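Pirin-like protein YHAK (Escherichia coli, PDB 2VEC) is a monomeric cytoplasmic bicupin of the pirin family that lacks quercetin 2,3-dioxygenase activity and is probably redox-sensitive, though its physiological role is not established. Local coordinates at residues Glu112-Ser117 against Ile153-Leu158; Glu149-Gln154 against Ser175-Gln180; Ala167-Ala172 against Gln181-His186. All coordinates share one frame; numbering follows the deposited sequence.

Interaction 1: Glu112-Ser117 against Ile153-Leu158; sequences EALLLS and IQKLAL
Ala113 and Leu115 pair with Leu156 and Gln154 in an antiparallel ladder whose two short strands run 162° apart in direction, their axes 4.7 Å from each other at closest approach. Four backbone bonds hold it, from the short Leu156 N to Ala113 O (2.8 Å) to the longer Gln154 N to Leu115 O (3.2 Å). On the face carrying Glu112, Leu114 and Leu116, Lys155 bends at chi3 (-65°) and brings NZ to the syn side of the Glu112 carboxylate, 2.9 Å from OE2. Both groups are also bonded to strand 105-109: Lys155 NZ donates to Gln107 O, and the other carboxylate oxygen, Glu112 OE1, accepts from Ser109 N. Ile153 divides its branches, CG2 lying 3.9 Å from Leu114 CD1 and CG1 lying 3.8 Å from Leu116 CD2. On the reverse face Gln154 runs alongside Leu115, with NE2 3.4 Å from CD2. A water joins this NE2 to Leu115 O and Ser117 OG, while OE1 turns to Gln177 N. This is an antiparallel edge pair: strand 153-157 borders the larger sheet of the N-terminal cupin beta-sandwich, with 112-116 as its inner neighbour.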
ATOM      1  N   GLU A 112      -7.544  -1.274  -8.995  1.00 28.66           N
ATOM      2  CA  GLU A 112      -6.425  -0.522  -9.520  1.00 28.75           C
ATOM      3  C   GLU A 112      -5.598   0.060  -8.398  1.00 27.45           C
ATOM      4  O   GLU A 112      -6.145   0.389  -7.337  1.00 27.64           O
ATOM      5  CB  GLU A 112      -6.897   0.633 -10.392  1.00 29.25           C
ATOM      6  CG  GLU A 112      -7.559   0.189 -11.721  1.00 32.51           C
ATOM      7  CD  GLU A 112      -7.989   1.398 -12.549  1.00 37.03           C
ATOM      8  OE1 GLU A 112      -9.063   1.993 -12.244  1.00 43.46           O
ATOM      9  OE2 GLU A 112      -7.248   1.776 -13.467  1.00 37.29           O
ATOM     10  N   ALA A 113      -4.302   0.195  -8.668  1.00 26.87           N
ATOM     11  CA  ALA A 113      -3.378   0.925  -7.814  1.00 26.78           C
ATOM     12  C   ALA A 113      -2.874   2.159  -8.584  1.00 28.34           C
ATOM     13  O   ALA A 113      -2.626   2.107  -9.809  1.00 30.18           O
ATOM     14  CB  ALA A 113      -2.194   0.001  -7.392  1.00 24.86           C
ATOM     15  N   LEU A 114      -2.733   3.263  -7.870  1.00 27.36           N
ATOM     16  CA  LEU A 114      -2.383   4.545  -8.471  1.00 29.00           C
ATOM     17  C   LEU A 114      -1.174   5.090  -7.715  1.00 28.66           C
ATOM     18  O   LEU A 114      -1.218   5.139  -6.480  1.00 28.24           O
ATOM     19  CB  LEU A 114      -3.580   5.492  -8.295  1.00 30.46           C
ATOM     20  CG  LEU A 114      -3.426   7.018  -8.441  1.00 32.31           C
ATOM     21  CD1 LEU A 114      -3.074   7.407  -9.893  1.00 35.73           C
ATOM     22  CD2 LEU A 114      -4.716   7.682  -8.073  1.00 34.48           C
ATOM     23  N   LEU A 115      -0.153   5.547  -8.433  1.00 27.66           N
ATOM     24  CA  LEU A 115       0.953   6.254  -7.803  1.00 26.74           C
ATOM     25  C   LEU A 115       0.975   7.731  -8.237  1.00 27.27           C
ATOM     26  O   LEU A 115       1.001   8.050  -9.424  1.00 28.47           O
ATOM     27  CB  LEU A 115       2.300   5.579  -8.128  1.00 27.30           C
ATOM     28  CG  LEU A 115       3.526   6.274  -7.523  1.00 26.65           C
ATOM     29  CD1 LEU A 115       3.619   6.047  -5.998  1.00 22.88           C
ATOM     30  CD2 LEU A 115       4.835   5.823  -8.178  1.00 27.25           C
ATOM     31  N   LEU A 116       0.945   8.639  -7.268  1.00 26.72           N
ATOM     32  CA  LEU A 116       1.135  10.071  -7.555  1.00 27.82           C
ATOM     33  C   LEU A 116       2.497  10.465  -7.042  1.00 27.55           C
ATOM     34  O   LEU A 116       2.745  10.364  -5.839  1.00 26.43           O
ATOM     35  CB  LEU A 116       0.033  10.887  -6.851  1.00 28.54           C
ATOM     36  CG  LEU A 116      -1.398  10.479  -7.211  1.00 29.33           C
ATOM     37  CD1 LEU A 116      -2.395  11.210  -6.308  1.00 34.34           C
ATOM     38  CD2 LEU A 116      -1.645  10.834  -8.685  1.00 27.85           C
ATOM     39  N   SER A 117       3.371  10.898  -7.950  1.00 29.32           N
ATOM     40  CA  SER A 117       4.739  11.323  -7.589  1.00 30.46           C
ATOM     41  C   SER A 117       4.589  12.806  -7.437  1.00 32.71           C
ATOM     42  O   SER A 117       4.488  13.518  -8.439  1.00 35.68           O
ATOM     43  CB  SER A 117       5.735  10.952  -8.682  1.00 30.09           C
ATOM     44  OG  SER A 117       5.845   9.529  -8.700  1.00 29.82           O
ATOM     45  N   ILE A 153       1.925  10.493 -12.795  1.00 33.78           N
ATOM     46  CA  ILE A 153       0.804   9.597 -12.516  1.00 32.29           C
ATOM     47  C   ILE A 153       1.038   8.271 -13.231  1.00 32.51           C
ATOM     48  O   ILE A 153       1.346   8.252 -14.443  1.00 33.55           O
ATOM     49  CB  ILE A 153      -0.513  10.223 -13.064  1.00 35.34           C
ATOM     50  CG1 ILE A 153      -0.883  11.505 -12.305  1.00 33.90           C
ATOM     51  CG2 ILE A 153      -1.703   9.185 -13.063  1.00 36.43           C
ATOM     52  CD1 ILE A 153      -1.979  12.340 -12.989  1.00 37.00           C
ATOM     53  N   GLN A 154       0.925   7.175 -12.491  1.00 30.60           N
ATOM     54  CA  GLN A 154       0.926   5.835 -13.075  1.00 30.59           C
ATOM     55  C   GLN A 154      -0.211   5.054 -12.449  1.00 30.05           C
ATOM     56  O   GLN A 154      -0.545   5.259 -11.253  1.00 28.20           O
ATOM     57  CB  GLN A 154       2.217   5.118 -12.746  1.00 30.31           C
ATOM     58  CG  GLN A 154       3.466   5.836 -13.254  1.00 30.46           C
ATOM     59  CD  GLN A 154       4.703   5.234 -12.634  1.00 32.48           C
ATOM     60  OE1 GLN A 154       5.187   4.191 -13.079  1.00 30.83           O
ATOM     61  NE2 GLN A 154       5.202   5.864 -11.586  1.00 27.19           N
ATOM     62  N   LYS A 155      -0.776   4.128 -13.216  1.00 29.44           N
ATOM     63  CA  LYS A 155      -1.762   3.204 -12.662  1.00 30.50           C
ATOM     64  C   LYS A 155      -1.396   1.777 -13.030  1.00 30.28           C
ATOM     65  O   LYS A 155      -0.761   1.563 -14.057  1.00 32.41           O
ATOM     66  CB  LYS A 155      -3.128   3.500 -13.277  1.00 31.90           C
ATOM     67  CG  LYS A 155      -3.838   4.710 -12.720  1.00 34.62           C
ATOM     68  CD  LYS A 155      -5.363   4.589 -12.967  1.00 37.34           C
ATOM     69  CE  LYS A 155      -5.767   4.598 -14.437  1.00 39.49           C
ATOM     70  NZ  LYS A 155      -7.292   4.458 -14.489  1.00 39.74           N
ATOM     71  N   LEU A 156      -1.863   0.815 -12.230  1.00 29.33           N
ATOM     72  CA  LEU A 156      -1.638  -0.610 -12.455  1.00 28.78           C
ATOM     73  C   LEU A 156      -2.911  -1.385 -12.129  1.00 28.96           C
ATOM     74  O   LEU A 156      -3.575  -1.148 -11.109  1.00 27.81           O
ATOM     75  CB  LEU A 156      -0.464  -1.131 -11.573  1.00 28.00           C
ATOM     76  CG  LEU A 156      -0.181  -2.657 -11.507  1.00 28.84           C
ATOM     77  CD1 LEU A 156       1.300  -2.915 -11.378  1.00 32.77           C
ATOM     78  CD2 LEU A 156      -0.919  -3.316 -10.307  1.00 28.25           C
ATOM     79  N   ALA A 157      -3.283  -2.307 -13.001  1.00 29.54           N
ATOM     80  CA  ALA A 157      -4.417  -3.154 -12.735  1.00 30.58           C
ATOM     81  C   ALA A 157      -3.984  -4.380 -11.912  1.00 30.25           C
ATOM     82  O   ALA A 157      -3.184  -5.190 -12.379  1.00 31.42           O
ATOM     83  CB  ALA A 157      -5.098  -3.604 -14.068  1.00 31.08           C
ATOM     84  N   LEU A 158      -4.543  -4.536 -10.721  1.00 27.64           N
ATOM     85  CA  LEU A 158      -4.167  -5.673  -9.851  1.00 27.90           C
ATOM     86  C   LEU A 158      -4.634  -6.977 -10.456  1.00 29.62           C
ATOM     87  O   LEU A 158      -5.818  -7.122 -10.817  1.00 31.05           O
ATOM     88  CB  LEU A 158      -4.757  -5.522  -8.441  1.00 27.97           C
ATOM     89  CG  LEU A 158      -4.325  -4.265  -7.714  1.00 27.72           C
ATOM     90  CD1 LEU A 158      -5.138  -4.168  -6.402  1.00 28.60           C
ATOM     91  CD2 LEU A 158      -2.842  -4.339  -7.385  1.00 26.17           C
TER
HETATM   92  O   HOH W   1       3.745   8.190 -10.471  1.00 28.00           O

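Interaction 2: Glu149-Gln154 against Ser175-Gln180; sequences ENPLIQ and SLQLRQ
Gln177 is gripped at its backbone by two side-chain amides, those of Gln154 and Asn150. The Gln154 amide spans the backbone edge of Gln177: OE1 accepts from Gln177 N and NE2 donates to Gln177 O, both at 2.9 Å, much as a neighbouring strand would. The NE2 bond runs nearly straight onto a lone pair of the carbonyl, whereas Gln177 N approaches OE1 from a tilted position. Asn150 ND2 adds a second donor to the same Gln177 O at 3.0 Å, and also binds Ser117 OG. In return, Gln177 NE2 reaches Asn150 OD1 at 3.2 Å. Its chain can do so because CG stands opposite the backbone N (chi1 176°) and the rest continues extended, sliding past Asn150 in the reverse direction with the two amide planes 36° apart. Both OD1 and ND2 of Asn150 are thus engaged, which fixes the rotation of its amide. Nonpolar contacts flank these bonds: Leu176 CD2 rests 3.6 Å from Gln154 CB, and Arg179 CD lies 3.9 Å from Asn150 CB. Arg179 then stretches away to a salt bridge with Asp86 and to the carbonyls of Thr118 and Arg148. No helix takes part. The amides join strand 153-157 (Gln154), outermost in the N-terminal sheet, and the loop leading into it (Asn150) to strand 176-177, outermost in the C-terminal one and parallel to its neighbour 163-168.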
ATOM      1  N   GLU A 149      13.606  12.075 -10.974  1.00 40.73           N
ATOM      2  CA  GLU A 149      12.618  11.972 -12.062  1.00 43.45           C
ATOM      3  C   GLU A 149      11.668  10.812 -11.786  1.00 40.52           C
ATOM      4  O   GLU A 149      12.075   9.748 -11.316  1.00 40.00           O
ATOM      5  CB  GLU A 149      13.286  11.774 -13.442  1.00 45.13           C
ATOM      6  CG  GLU A 149      14.162  12.955 -13.963  1.00 50.88           C
ATOM      7  CD  GLU A 149      14.910  12.627 -15.264  1.00 55.32           C
ATOM      8  OE1 GLU A 149      14.418  11.756 -16.033  1.00 62.23           O
ATOM      9  OE2 GLU A 149      15.984  13.249 -15.547  1.00 64.49           O
ATOM     10  N   ASN A 150      10.380  11.023 -12.059  1.00 40.02           N
ATOM     11  CA  ASN A 150       9.404   9.947 -12.015  1.00 37.69           C
ATOM     12  C   ASN A 150       8.127  10.437 -12.693  1.00 38.47           C
ATOM     13  O   ASN A 150       7.802  11.615 -12.586  1.00 38.14           O
ATOM     14  CB  ASN A 150       9.097   9.531 -10.576  1.00 36.04           C
ATOM     15  CG  ASN A 150       8.850   8.034 -10.457  1.00 35.03           C
ATOM     16  OD1 ASN A 150       9.603   7.231 -11.041  1.00 37.50           O
ATOM     17  ND2 ASN A 150       7.842   7.649  -9.683  1.00 29.86           N
ATOM     18  N   PRO A 151       7.382   9.538 -13.366  1.00 38.35           N
ATOM     19  CA  PRO A 151       6.153  10.034 -14.011  1.00 39.10           C
ATOM     20  C   PRO A 151       5.201  10.599 -12.947  1.00 37.24           C
ATOM     21  O   PRO A 151       5.160  10.079 -11.840  1.00 36.48           O
ATOM     22  CB  PRO A 151       5.538   8.761 -14.627  1.00 38.96           C
ATOM     23  CG  PRO A 151       6.627   7.812 -14.748  1.00 38.99           C
ATOM     24  CD  PRO A 151       7.530   8.082 -13.539  1.00 37.57           C
ATOM     25  N   LEU A 152       4.474  11.671 -13.263  1.00 37.33           N
ATOM     26  CA  LEU A 152       3.524  12.273 -12.307  1.00 35.74           C
ATOM     27  C   LEU A 152       2.463  11.274 -11.852  1.00 34.14           C
ATOM     28  O   LEU A 152       2.125  11.220 -10.671  1.00 32.45           O
ATOM     29  CB  LEU A 152       2.814  13.494 -12.941  1.00 38.65           C
ATOM     30  CG  LEU A 152       3.669  14.749 -13.133  1.00 42.59           C
ATOM     31  CD1 LEU A 152       2.786  15.887 -13.607  1.00 48.66           C
ATOM     32  CD2 LEU A 152       4.385  15.125 -11.857  1.00 44.99           C
ATOM     33  N   ILE A 153       1.925  10.493 -12.795  1.00 33.78           N
ATOM     34  CA  ILE A 153       0.804   9.597 -12.516  1.00 32.29           C
ATOM     35  C   ILE A 153       1.038   8.271 -13.231  1.00 32.51           C
ATOM     36  O   ILE A 153       1.346   8.252 -14.443  1.00 33.55           O
ATOM     37  CB  ILE A 153      -0.513  10.223 -13.064  1.00 35.34           C
ATOM     38  CG1 ILE A 153      -0.883  11.505 -12.305  1.00 33.90           C
ATOM     39  CG2 ILE A 153      -1.703   9.185 -13.063  1.00 36.43           C
ATOM     40  CD1 ILE A 153      -1.979  12.340 -12.989  1.00 37.00           C
ATOM     41  N   GLN A 154       0.925   7.175 -12.491  1.00 30.60           N
ATOM     42  CA  GLN A 154       0.926   5.835 -13.075  1.00 30.59           C
ATOM     43  C   GLN A 154      -0.211   5.054 -12.449  1.00 30.05           C
ATOM     44  O   GLN A 154      -0.545   5.259 -11.253  1.00 28.20           O
ATOM     45  CB  GLN A 154       2.217   5.118 -12.746  1.00 30.31           C
ATOM     46  CG  GLN A 154       3.466   5.836 -13.254  1.00 30.46           C
ATOM     47  CD  GLN A 154       4.703   5.234 -12.634  1.00 32.48           C
ATOM     48  OE1 GLN A 154       5.187   4.191 -13.079  1.00 30.83           O
ATOM     49  NE2 GLN A 154       5.202   5.864 -11.586  1.00 27.19           N
ATOM     50  N   SER A 175       5.496  -3.401 -13.215  1.00 31.12           N
ATOM     51  CA  SER A 175       5.057  -2.816 -11.936  1.00 28.43           C
ATOM     52  C   SER A 175       5.133  -1.281 -12.031  1.00 28.87           C
ATOM     53  O   SER A 175       5.847  -0.744 -12.898  1.00 29.29           O
ATOM     54  CB  SER A 175       5.930  -3.319 -10.765  1.00 28.91           C
ATOM     55  OG  SER A 175       7.319  -3.102 -11.005  1.00 28.85           O
ATOM     56  N   LEU A 176       4.407  -0.576 -11.145  1.00 26.85           N
ATOM     57  CA  LEU A 176       4.553   0.890 -10.987  1.00 26.71           C
ATOM     58  C   LEU A 176       6.013   1.207 -10.724  1.00 27.29           C
ATOM     59  O   LEU A 176       6.689   0.490  -9.980  1.00 27.14           O
ATOM     60  CB  LEU A 176       3.741   1.404  -9.781  1.00 24.78           C
ATOM     61  CG  LEU A 176       2.206   1.195  -9.860  1.00 23.93           C
ATOM     62  CD1 LEU A 176       1.549   1.264  -8.432  1.00 25.22           C
ATOM     63  CD2 LEU A 176       1.496   2.183 -10.863  1.00 23.61           C
ATOM     64  N   GLN A 177       6.505   2.273 -11.325  1.00 27.70           N
ATOM     65  CA  GLN A 177       7.918   2.641 -11.115  1.00 29.04           C
ATOM     66  C   GLN A 177       7.993   3.622  -9.953  1.00 27.63           C
ATOM     67  O   GLN A 177       7.410   4.700 -10.016  1.00 28.01           O
ATOM     68  CB  GLN A 177       8.478   3.267 -12.375  1.00 31.34           C
ATOM     69  CG  GLN A 177       9.896   3.760 -12.218  1.00 32.61           C
ATOM     70  CD  GLN A 177      10.408   4.270 -13.539  1.00 39.74           C
ATOM     71  OE1 GLN A 177      10.542   3.507 -14.481  1.00 43.61           O
ATOM     72  NE2 GLN A 177      10.611   5.576 -13.638  1.00 42.90           N
ATOM     73  N   LEU A 178       8.756   3.276  -8.920  1.00 27.60           N
ATOM     74  CA  LEU A 178       8.965   4.170  -7.773  1.00 25.79           C
ATOM     75  C   LEU A 178      10.293   4.909  -7.865  1.00 27.99           C
ATOM     76  O   LEU A 178      11.264   4.402  -8.440  1.00 28.42           O
ATOM     77  CB  LEU A 178       8.946   3.348  -6.485  1.00 24.06           C
ATOM     78  CG  LEU A 178       7.648   2.586  -6.176  1.00 26.34           C
ATOM     79  CD1 LEU A 178       7.906   1.734  -4.885  1.00 24.67           C
ATOM     80  CD2 LEU A 178       6.497   3.528  -5.967  1.00 23.47           C
ATOM     81  N   ARG A 179      10.360   6.104  -7.285  1.00 27.30           N
ATOM     82  CA  ARG A 179      11.646   6.779  -7.154  1.00 28.67           C
ATOM     83  C   ARG A 179      12.249   6.563  -5.750  1.00 29.06           C
ATOM     84  O   ARG A 179      13.173   7.280  -5.358  1.00 30.06           O
ATOM     85  CB  ARG A 179      11.522   8.267  -7.495  1.00 30.11           C
ATOM     86  CG  ARG A 179      10.475   9.017  -6.717  1.00 30.80           C
ATOM     87  CD  ARG A 179      10.529  10.462  -7.094  1.00 30.45           C
ATOM     88  NE  ARG A 179       9.391  11.184  -6.546  1.00 31.86           N
ATOM     89  CZ  ARG A 179       9.087  12.443  -6.839  1.00 31.39           C
ATOM     90  NH1 ARG A 179       9.863  13.175  -7.676  1.00 29.96           N
ATOM     91  NH2 ARG A 179       8.005  12.972  -6.268  1.00 32.75           N
ATOM     92  N   GLN A 180      11.712   5.574  -5.033  1.00 26.84           N
ATOM     93  CA  GLN A 180      12.310   5.008  -3.806  1.00 27.59           C
ATOM     94  C   GLN A 180      12.813   3.606  -4.112  1.00 28.22           C
ATOM     95  O   GLN A 180      12.316   2.964  -5.048  1.00 28.26           O
ATOM     96  CB  GLN A 180      11.281   4.865  -2.673  1.00 25.89           C
ATOM     97  CG  GLN A 180      10.669   6.183  -2.222  1.00 28.76           C
ATOM     98  CD  GLN A 180       9.539   6.685  -3.169  1.00 29.12           C
ATOM     99  OE1 GLN A 180       8.939   5.917  -3.908  1.00 29.15           O
ATOM    100  NE2 GLN A 180       9.280   7.984  -3.136  1.00 27.91           N
TER

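Interaction 3: Ala167-Ala172 against Gln181-His186; sequences ASPEGA and QVWLHH
Ala167 and Leu184 form an antiparallel hydrogen-bonded pair where the two segments, running 166° apart in direction, join inside the C-terminal cupin sheet. Leu184 N donates to Ala167 O at 2.9 Å in a fairly straight bond, but the return bond from Ala167 N to Leu184 O is weak at 3.3 Å. Toward Pro169 the ladder stops. Pro169 has no N-H to offer, and from there the chain turns away through Glu170 and Gly171.

Instead of backbone bonds, side chains close this end. The proline side chain crosses that of Trp183 at about a right angle and sets its CG and CD over one face of the indole. CD is 3.6 Å from the centroid of the five-membered ring and 20° off the normal, a CH-pi contact, while CG covers the six-membered ring, 3.5 Å from CZ2. Ser168 adds its CB, 3.6 Å from Trp183 CD1. The indole also stacks with the ring of His200, so more than the proline helps to fix its position. Gln181 comes at Pro169 from another side. Although its first bond leads away, the bend at chi2 (-53°) brings the amide back, and NE2 comes within 3.6 Å of Pro169 CG.

On the opposite surface of the sheet from the indole, Ala167 CB meets Leu184 CB at 4.0 Å, and Leu88 of the N-terminal cupin touches both, tying this corner to the interface between the two domains. Ser168 OG binds Ser175 OG in the following loop. The break in the ladder has a price at Val182 O: this buried carbonyl has no hydrogen-bond partner in the model, and across this contact it is met by carbon: Ser168 CA in a C-H...O contact, and Pro169 CD at 3.3 Å.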
ATOM      1  N   ALA A 167       4.857  -2.519  -7.349  1.00 24.72           N
ATOM      2  CA  ALA A 167       5.705  -1.323  -7.490  1.00 25.33           C
ATOM      3  C   ALA A 167       7.154  -1.674  -7.202  1.00 26.32           C
ATOM      4  O   ALA A 167       7.418  -2.498  -6.314  1.00 25.66           O
ATOM      5  CB  ALA A 167       5.208  -0.208  -6.544  1.00 24.69           C
ATOM      6  N   SER A 168       8.087  -1.045  -7.924  1.00 26.41           N
ATOM      7  CA  SER A 168       9.487  -1.318  -7.742  1.00 26.88           C
ATOM      8  C   SER A 168      10.304  -0.140  -8.287  1.00 28.75           C
ATOM      9  O   SER A 168       9.745   0.764  -8.948  1.00 28.65           O
ATOM     10  CB  SER A 168       9.847  -2.580  -8.519  1.00 28.81           C
ATOM     11  OG  SER A 168       9.537  -2.409  -9.912  1.00 29.82           O
ATOM     12  N   PRO A 169      11.615  -0.124  -7.990  1.00 29.60           N
ATOM     13  CA  PRO A 169      12.490   0.971  -8.388  1.00 30.96           C
ATOM     14  C   PRO A 169      12.552   1.168  -9.905  1.00 33.35           C
ATOM     15  O   PRO A 169      12.690   2.314 -10.363  1.00 34.05           O
ATOM     16  CB  PRO A 169      13.862   0.563  -7.817  1.00 32.60           C
ATOM     17  CG  PRO A 169      13.532  -0.300  -6.663  1.00 30.93           C
ATOM     18  CD  PRO A 169      12.312  -1.098  -7.133  1.00 30.09           C
ATOM     19  N   GLU A 170      12.444   0.079 -10.668  1.00 34.04           N
ATOM     20  CA  GLU A 170      12.579   0.168 -12.115  1.00 37.47           C
ATOM     21  C   GLU A 170      11.330  -0.248 -12.873  1.00 36.92           C
ATOM     22  O   GLU A 170      11.359  -0.289 -14.101  1.00 38.02           O
ATOM     23  CB  GLU A 170      13.775  -0.664 -12.607  1.00 39.33           C
ATOM     24  CG  GLU A 170      15.101  -0.230 -12.006  1.00 46.16           C
ATOM     25  CD  GLU A 170      15.420   1.266 -12.192  1.00 54.21           C
ATOM     26  OE1 GLU A 170      15.163   1.823 -13.277  1.00 58.49           O
ATOM     27  OE2 GLU A 170      15.939   1.890 -11.235  1.00 58.89           O
ATOM     28  N   GLY A 171      10.244  -0.548 -12.154  1.00 34.54           N
ATOM     29  CA  GLY A 171       9.001  -0.995 -12.778  1.00 35.63           C
ATOM     30  C   GLY A 171       9.142  -2.393 -13.367  1.00 37.07           C
ATOM     31  O   GLY A 171       8.509  -2.707 -14.373  1.00 38.66           O
ATOM     32  N   ALA A 172       9.981  -3.224 -12.748  1.00 36.04           N
ATOM     33  CA  ALA A 172      10.216  -4.592 -13.198  1.00 37.89           C
ATOM     34  C   ALA A 172       8.915  -5.376 -13.275  1.00 37.75           C
ATOM     35  O   ALA A 172       8.001  -5.164 -12.466  1.00 34.87           O
ATOM     36  CB  ALA A 172      11.186  -5.309 -12.234  1.00 38.08           C
ATOM     37  N   GLN A 181      13.767   3.124  -3.301  1.00 27.53           N
ATOM     38  CA  GLN A 181      14.286   1.744  -3.418  1.00 28.43           C
ATOM     39  C   GLN A 181      13.393   0.785  -2.636  1.00 26.56           C
ATOM     40  O   GLN A 181      13.790   0.209  -1.613  1.00 25.18           O
ATOM     41  CB  GLN A 181      15.730   1.655  -2.904  1.00 30.53           C
ATOM     42  CG  GLN A 181      16.749   2.242  -3.820  1.00 35.64           C
ATOM     43  CD  GLN A 181      16.682   1.688  -5.232  1.00 42.71           C
ATOM     44  OE1 GLN A 181      16.464   2.442  -6.176  1.00 43.54           O
ATOM     45  NE2 GLN A 181      16.847   0.351  -5.382  1.00 42.20           N
ATOM     46  N   VAL A 182      12.149   0.663  -3.091  1.00 24.47           N
ATOM     47  CA  VAL A 182      11.119  -0.040  -2.355  1.00 24.04           C
ATOM     48  C   VAL A 182      10.469  -1.052  -3.311  1.00 24.63           C
ATOM     49  O   VAL A 182      10.337  -0.765  -4.513  1.00 25.06           O
ATOM     50  CB  VAL A 182      10.021   0.976  -1.833  1.00 23.14           C
ATOM     51  CG1 VAL A 182       8.726   0.284  -1.393  1.00 24.08           C
ATOM     52  CG2 VAL A 182      10.613   1.798  -0.711  1.00 23.16           C
ATOM     53  N   TRP A 183      10.157  -2.249  -2.815  1.00 23.27           N
ATOM     54  CA  TRP A 183       9.430  -3.225  -3.662  1.00 24.86           C
ATOM     55  C   TRP A 183       8.147  -3.527  -2.933  1.00 24.10           C
ATOM     56  O   TRP A 183       8.174  -3.866  -1.748  1.00 22.82           O
ATOM     57  CB  TRP A 183      10.214  -4.528  -3.901  1.00 26.11           C
ATOM     58  CG  TRP A 183      11.372  -4.404  -4.889  1.00 29.14           C
ATOM     59  CD1 TRP A 183      11.403  -4.868  -6.181  1.00 31.82           C
ATOM     60  CD2 TRP A 183      12.659  -3.837  -4.641  1.00 30.70           C
ATOM     61  NE1 TRP A 183      12.626  -4.614  -6.755  1.00 31.28           N
ATOM     62  CE2 TRP A 183      13.426  -3.998  -5.821  1.00 31.83           C
ATOM     63  CE3 TRP A 183      13.261  -3.247  -3.528  1.00 30.37           C
ATOM     64  CZ2 TRP A 183      14.738  -3.539  -5.939  1.00 34.03           C
ATOM     65  CZ3 TRP A 183      14.592  -2.786  -3.643  1.00 31.02           C
ATOM     66  CH2 TRP A 183      15.314  -2.941  -4.843  1.00 33.65           C
ATOM     67  N   LEU A 184       7.028  -3.413  -3.638  1.00 23.27           N
ATOM     68  CA  LEU A 184       5.711  -3.564  -2.979  1.00 23.28           C
ATOM     69  C   LEU A 184       4.992  -4.709  -3.637  1.00 23.59           C
ATOM     70  O   LEU A 184       4.898  -4.748  -4.876  1.00 23.80           O
ATOM     71  CB  LEU A 184       4.871  -2.304  -3.194  1.00 23.82           C
ATOM     72  CG  LEU A 184       3.445  -2.283  -2.624  1.00 23.13           C
ATOM     73  CD1 LEU A 184       3.457  -2.531  -1.068  1.00 19.99           C
ATOM     74  CD2 LEU A 184       2.689  -0.942  -2.920  1.00 23.26           C
ATOM     75  N   HIS A 185       4.490  -5.615  -2.808  1.00 23.38           N
ATOM     76  CA  HIS A 185       3.832  -6.823  -3.287  1.00 25.54           C
ATOM     77  C   HIS A 185       2.415  -6.842  -2.740  1.00 25.02           C
ATOM     78  O   HIS A 185       2.192  -6.511  -1.555  1.00 24.32           O
ATOM     79  CB  HIS A 185       4.557  -8.081  -2.790  1.00 26.30           C
ATOM     80  CG  HIS A 185       6.023  -8.115  -3.131  1.00 27.91           C
ATOM     81  ND1 HIS A 185       6.505  -8.751  -4.255  1.00 28.31           N
ATOM     82  CD2 HIS A 185       7.103  -7.628  -2.482  1.00 29.77           C
ATOM     83  CE1 HIS A 185       7.821  -8.646  -4.294  1.00 32.47           C
ATOM     84  NE2 HIS A 185       8.212  -7.968  -3.227  1.00 31.07           N
ATOM     85  N   HIS A 186       1.495  -7.267  -3.596  1.00 24.21           N
ATOM     86  CA  HIS A 186       0.073  -7.469  -3.254  1.00 24.22           C
ATOM     87  C   HIS A 186      -0.173  -8.960  -3.245  1.00 26.33           C
ATOM     88  O   HIS A 186       0.180  -9.644  -4.202  1.00 28.60           O
ATOM     89  CB  HIS A 186      -0.819  -6.777  -4.281  1.00 23.81           C
ATOM     90  CG  HIS A 186      -2.303  -6.907  -3.983  1.00 26.91           C
ATOM     91  ND1 HIS A 186      -3.201  -7.396  -4.903  1.00 28.17           N
ATOM     92  CD2 HIS A 186      -3.035  -6.580  -2.885  1.00 28.30           C
ATOM     93  CE1 HIS A 186      -4.418  -7.418  -4.377  1.00 30.01           C
ATOM     94  NE2 HIS A 186      -4.355  -6.899  -3.159  1.00 29.17           N
TER

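The three contacts follow the chain as it passes from the first cupin domain to the second. Interaction 2 begins on the stretch where interaction 1 ends, and its segments alternate with those of interaction 3 (149-154, 167-172, 175-180, 181-186). Interactions 1 and 2, with centres about 9 Å apart, share Ile153 and Gln154, and Ser117 of the first bonds Asn150 and Leu152 of the second. Interactions 2 and 3, about 10 Å apart between centres, meet in the C-terminal sheet, where Ser168 O accepts from Leu178 N. Between interactions 1 and 3 the centres are about 12 Å apart. Interactions 1 and 3 each pair strands within one cupin sheet, and interaction 2 ties the two domains together between them.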